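Local coordinates for protein histidine--tRNA ligase (Thermus thermophilus, PDB 1H4V) that joins L-histidine to tRNA(His) at the expense of ATP, giving histidyl-tRNA(His), AMP and diphosphate, at residues R259-V271 against A281-E293. Numbering follows the deposited sequence.
Sequences RGLDYYVRTAFEV and ALGGGGRYDGLSE
Phe269 lays its ring flat over the bare backbone of Gly285, whose N sits 3.8 Å above the ring plane, over its centre. With chi1 at 65°, CG stands between the backbone N and the carbonyl carbon, and this brings the ring across to the neighbouring strand. Val144 and Leu147 of helix 137-153 also touch it. An alanine here would probably open a gap between Gly285 and that helix. Two of the glycines opposite are needed for space: a CB on Gly284 would strike Glu270 CG, and one on Gly286 the Thr267 carbonyl. Strands 267-271 and 281-287 form an antiparallel hairpin in the mixed sheet of the class II synthetase catalytic domain, paired by bonds such as Gly285 N to Phe269 O (2.8 Å). Beyond the glycines, Arg287 runs its aliphatic stem beside Val265, CG to CG1 3.9 Å. Its bend at chi3 (-74°) turns the guanidinium to Asp289, where NH1 makes a salt bridge with OD2 on its syn lone pair, nearly in the guanidinium plane; Gly302 N also bonds OD2, and Asp140 forms a salt bridge with NH2. At the far end Leu291 pushes CD1 onto the centre of the Tyr263 ring, 4.1 Å from the centroid, while Tyr288 CB fits against the ring's edge, 3.9 Å from Tyr263 CD1.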
loop_
_atom_site.group_PDB
_atom_site.type_symbol
_atom_site.label_atom_id
_atom_site.label_comp_id
_atom_site.label_asym_id
_atom_site.label_seq_id
_atom_site.Cartn_x
_atom_site.Cartn_y
_atom_site.Cartn_z
ATOM N N ARG A 259 -8.799 25.396 14.926
ATOM C CA ARG A 259 -7.745 25.195 13.938
ATOM C C ARG A 259 -6.858 26.434 14.023
ATOM O O ARG A 259 -7.237 27.511 13.560
ATOM C CB ARG A 259 -8.339 25.074 12.535
ATOM C CG ARG A 259 -9.426 24.012 12.382
ATOM C CD ARG A 259 -8.911 22.584 12.494
ATOM N NE ARG A 259 -9.989 21.634 12.231
ATOM C CZ ARG A 259 -9.949 20.340 12.510
ATOM N NH1 ARG A 259 -8.873 19.816 13.069
ATOM N NH2 ARG A 259 -10.997 19.571 12.243
ATOM N N GLY A 260 -5.683 26.271 14.622
ATOM C CA GLY A 260 -4.773 27.387 14.806
ATOM C C GLY A 260 -4.023 27.917 13.602
ATOM O O GLY A 260 -3.762 29.121 13.522
ATOM N N LEU A 261 -3.672 27.039 12.666
ATOM C CA LEU A 261 -2.926 27.457 11.483
ATOM C C LEU A 261 -3.693 28.455 10.632
ATOM O O LEU A 261 -4.907 28.349 10.471
ATOM C CB LEU A 261 -2.530 26.240 10.651
ATOM C CG LEU A 261 -1.620 25.253 11.387
ATOM C CD1 LEU A 261 -1.360 24.044 10.504
ATOM C CD2 LEU A 261 -0.311 25.941 11.769
ATOM N N ASP A 262 -2.964 29.419 10.080
ATOM C CA ASP A 262 -3.549 30.479 9.266
ATOM C C ASP A 262 -4.248 30.083 7.961
ATOM O O ASP A 262 -5.011 30.876 7.406
ATOM C CB ASP A 262 -2.481 31.532 8.962
ATOM C CG ASP A 262 -2.040 32.299 10.204
ATOM O OD1 ASP A 262 -2.831 33.130 10.701
ATOM O OD2 ASP A 262 -0.906 32.068 10.686
ATOM N N TYR A 263 -4.013 28.877 7.460
ATOM C CA TYR A 263 -4.660 28.495 6.213
ATOM C C TYR A 263 -5.991 27.767 6.382
ATOM O O TYR A 263 -6.672 27.481 5.397
ATOM C CB TYR A 263 -3.697 27.680 5.329
ATOM C CG TYR A 263 -3.200 26.368 5.900
ATOM C CD1 TYR A 263 -4.010 25.232 5.899
ATOM C CD2 TYR A 263 -1.900 26.248 6.384
ATOM C CE1 TYR A 263 -3.535 24.007 6.356
ATOM C CE2 TYR A 263 -1.417 25.031 6.842
ATOM C CZ TYR A 263 -2.237 23.913 6.825
ATOM O OH TYR A 263 -1.763 22.702 7.279
ATOM N N TYR A 264 -6.370 27.479 7.625
ATOM C CA TYR A 264 -7.643 26.818 7.885
ATOM C C TYR A 264 -8.726 27.876 7.894
ATOM O O TYR A 264 -8.582 28.926 8.529
ATOM C CB TYR A 264 -7.624 26.076 9.221
ATOM C CG TYR A 264 -6.830 24.790 9.181
ATOM C CD1 TYR A 264 -5.601 24.683 9.838
ATOM C CD2 TYR A 264 -7.301 23.681 8.478
ATOM C CE1 TYR A 264 -4.865 23.499 9.796
ATOM C CE2 TYR A 264 -6.574 22.496 8.431
ATOM C CZ TYR A 264 -5.361 22.411 9.092
ATOM O OH TYR A 264 -4.649 21.239 9.057
ATOM N N VAL A 265 -9.815 27.594 7.192
ATOM C CA VAL A 265 -10.912 28.542 7.077
ATOM C C VAL A 265 -12.274 27.851 7.194
ATOM O O VAL A 265 -12.418 26.671 6.881
ATOM C CB VAL A 265 -10.783 29.296 5.715
ATOM C CG1 VAL A 265 -12.068 29.214 4.922
ATOM C CG2 VAL A 265 -10.371 30.733 5.954
ATOM N N ARG A 266 -13.266 28.602 7.660
ATOM C CA ARG A 266 -14.624 28.106 7.820
ATOM C C ARG A 266 -14.735 26.710 8.433
ATOM O O ARG A 266 -14.105 26.422 9.452
ATOM C CB ARG A 266 -15.356 28.174 6.473
ATOM C CG ARG A 266 -15.394 29.591 5.926
ATOM C CD ARG A 266 -16.193 29.768 4.641
ATOM N NE ARG A 266 -16.102 31.170 4.232
ATOM C CZ ARG A 266 -16.752 31.720 3.215
ATOM N NH1 ARG A 266 -17.566 31.000 2.461
ATOM N NH2 ARG A 266 -16.584 33.006 2.961
ATOM N N THR A 267 -15.531 25.854 7.802
ATOM C CA THR A 267 -15.791 24.494 8.275
ATOM C C THR A 267 -14.670 23.691 8.926
ATOM O O THR A 267 -13.549 23.623 8.432
ATOM C CB THR A 267 -16.362 23.619 7.143
ATOM O OG1 THR A 267 -17.388 24.342 6.460
ATOM C CG2 THR A 267 -16.973 22.352 7.707
ATOM N N ALA A 268 -15.004 23.078 10.050
ATOM C CA ALA A 268 -14.089 22.209 10.774
ATOM C C ALA A 268 -15.028 21.174 11.363
ATOM O O ALA A 268 -16.158 21.504 11.733
ATOM C CB ALA A 268 -13.378 22.962 11.870
ATOM N N PHE A 269 -14.586 19.927 11.451
ATOM C CA PHE A 269 -15.455 18.903 11.993
ATOM C C PHE A 269 -14.676 17.692 12.436
ATOM O O PHE A 269 -13.539 17.484 12.023
ATOM C CB PHE A 269 -16.500 18.491 10.949
ATOM C CG PHE A 269 -15.919 17.834 9.742
ATOM C CD1 PHE A 269 -15.754 16.452 9.701
ATOM C CD2 PHE A 269 -15.530 18.593 8.641
ATOM C CE1 PHE A 269 -15.206 15.829 8.575
ATOM C CE2 PHE A 269 -14.981 17.986 7.511
ATOM C CZ PHE A 269 -14.820 16.593 7.478
ATOM N N GLU A 270 -15.313 16.894 13.279
ATOM C CA GLU A 270 -14.712 15.688 13.810
ATOM C C GLU A 270 -15.797 14.672 14.120
ATOM O O GLU A 270 -16.962 15.032 14.334
ATOM C CB GLU A 270 -13.927 16.002 15.089
ATOM C CG GLU A 270 -12.465 16.284 14.854
ATOM C CD GLU A 270 -11.737 16.738 16.115
ATOM O OE1 GLU A 270 -11.981 16.141 17.187
ATOM O OE2 GLU A 270 -10.914 17.687 16.030
ATOM N N VAL A 271 -15.406 13.400 14.117
ATOM C CA VAL A 271 -16.310 12.309 14.434
ATOM C C VAL A 271 -15.671 11.567 15.604
ATOM O O VAL A 271 -14.550 11.068 15.493
ATOM C CB VAL A 271 -16.486 11.352 13.244
ATOM C CG1 VAL A 271 -17.513 10.289 13.587
ATOM C CG2 VAL A 271 -16.930 12.121 12.028
ATOM N N ALA A 281 -11.345 10.679 18.992
ATOM C CA ALA A 281 -11.659 11.137 17.642
ATOM C C ALA A 281 -11.118 10.140 16.632
ATOM O O ALA A 281 -9.929 9.821 16.640
ATOM C CB ALA A 281 -11.049 12.507 17.390
ATOM N N LEU A 282 -11.992 9.646 15.764
ATOM C CA LEU A 282 -11.591 8.676 14.747
ATOM C C LEU A 282 -11.039 9.381 13.520
ATOM O O LEU A 282 -10.178 8.850 12.817
ATOM C CB LEU A 282 -12.787 7.813 14.355
ATOM C CG LEU A 282 -13.374 7.044 15.539
ATOM C CD1 LEU A 282 -14.601 6.270 15.110
ATOM C CD2 LEU A 282 -12.307 6.105 16.093
ATOM N N GLY A 283 -11.541 10.586 13.275
ATOM C CA GLY A 283 -11.104 11.357 12.131
ATOM C C GLY A 283 -11.798 12.704 12.108
ATOM O O GLY A 283 -12.688 12.966 12.918
ATOM N N GLY A 284 -11.397 13.564 11.181
ATOM C CA GLY A 284 -12.002 14.877 11.099
ATOM C C GLY A 284 -11.342 15.688 10.011
ATOM O O GLY A 284 -10.487 15.184 9.287
ATOM N N GLY A 285 -11.732 16.948 9.887
ATOM C CA GLY A 285 -11.144 17.778 8.855
ATOM C C GLY A 285 -11.792 19.135 8.724
ATOM O O GLY A 285 -12.212 19.739 9.702
ATOM N N GLY A 286 -11.873 19.621 7.497
ATOM C CA GLY A 286 -12.469 20.920 7.280
ATOM C C GLY A 286 -11.894 21.612 6.068
ATOM O O GLY A 286 -11.125 21.027 5.308
ATOM N N ARG A 287 -12.274 22.873 5.902
ATOM C CA ARG A 287 -11.849 23.685 4.774
ATOM C C ARG A 287 -10.482 24.319 5.044
ATOM O O ARG A 287 -10.169 24.681 6.181
ATOM C CB ARG A 287 -12.940 24.732 4.513
ATOM C CG ARG A 287 -12.716 25.659 3.339
ATOM C CD ARG A 287 -14.022 26.366 3.006
ATOM N NE ARG A 287 -14.975 25.474 2.341
ATOM C CZ ARG A 287 -14.851 25.073 1.076
ATOM N NH1 ARG A 287 -13.821 25.484 0.342
ATOM N NH2 ARG A 287 -15.755 24.270 0.532
ATOM N N TYR A 288 -9.670 24.441 3.998
ATOM C CA TYR A 288 -8.320 24.999 4.120
ATOM C C TYR A 288 -7.898 25.764 2.872
ATOM O O TYR A 288 -6.904 25.420 2.228
ATOM C CB TYR A 288 -7.331 23.870 4.355
ATOM C CG TYR A 288 -7.489 22.752 3.355
ATOM C CD1 TYR A 288 -6.924 22.838 2.079
ATOM C CD2 TYR A 288 -8.244 21.620 3.668
ATOM C CE1 TYR A 288 -7.110 21.833 1.145
ATOM C CE2 TYR A 288 -8.437 20.610 2.740
ATOM C CZ TYR A 288 -7.871 20.724 1.482
ATOM O OH TYR A 288 -8.090 19.743 0.552
ATOM N N ASP A 289 -8.627 26.826 2.565
ATOM C CA ASP A 289 -8.375 27.627 1.374
ATOM C C ASP A 289 -7.008 28.280 1.111
ATOM O O ASP A 289 -6.684 28.546 -0.045
ATOM C CB ASP A 289 -9.489 28.675 1.257
ATOM C CG ASP A 289 -10.878 28.034 1.170
ATOM O OD1 ASP A 289 -11.884 28.769 1.228
ATOM O OD2 ASP A 289 -10.960 26.788 1.046
ATOM N N GLY A 290 -6.194 28.524 2.131
ATOM C CA GLY A 290 -4.907 29.159 1.871
ATOM C C GLY A 290 -3.654 28.291 1.771
ATOM O O GLY A 290 -2.541 28.811 1.660
ATOM N N LEU A 291 -3.818 26.972 1.789
ATOM C CA LEU A 291 -2.680 26.066 1.730
ATOM C C LEU A 291 -1.965 26.053 0.379
ATOM O O LEU A 291 -0.735 25.955 0.323
ATOM C CB LEU A 291 -3.123 24.641 2.108
ATOM C CG LEU A 291 -2.076 23.528 2.005
ATOM C CD1 LEU A 291 -0.945 23.775 2.978
ATOM C CD2 LEU A 291 -2.737 22.203 2.303
ATOM N N SER A 292 -2.725 26.147 -0.705
ATOM C CA SER A 292 -2.138 26.138 -2.041
ATOM C C SER A 292 -1.149 27.286 -2.245
ATOM O O SER A 292 -0.028 27.078 -2.704
ATOM C CB SER A 292 -3.240 26.216 -3.094
ATOM O OG SER A 292 -2.684 26.196 -4.398
ATOM N N GLU A 293 -1.572 28.500 -1.915
ATOM C CA GLU A 293 -0.708 29.669 -2.065
ATOM C C GLU A 293 0.536 29.515 -1.202
ATOM O O GLU A 293 1.626 29.959 -1.563
ATOM C CB GLU A 293 -1.480 30.941 -1.693
ATOM C CG GLU A 293 -2.412 31.414 -2.807
ATOM C CD GLU A 293 -3.592 32.229 -2.308
ATOM O OE1 GLU A 293 -4.537 31.631 -1.739
ATOM O OE2 GLU A 293 -3.582 33.471 -2.487
HETATM O O HOH W 1 -11.195 24.360 8.739
#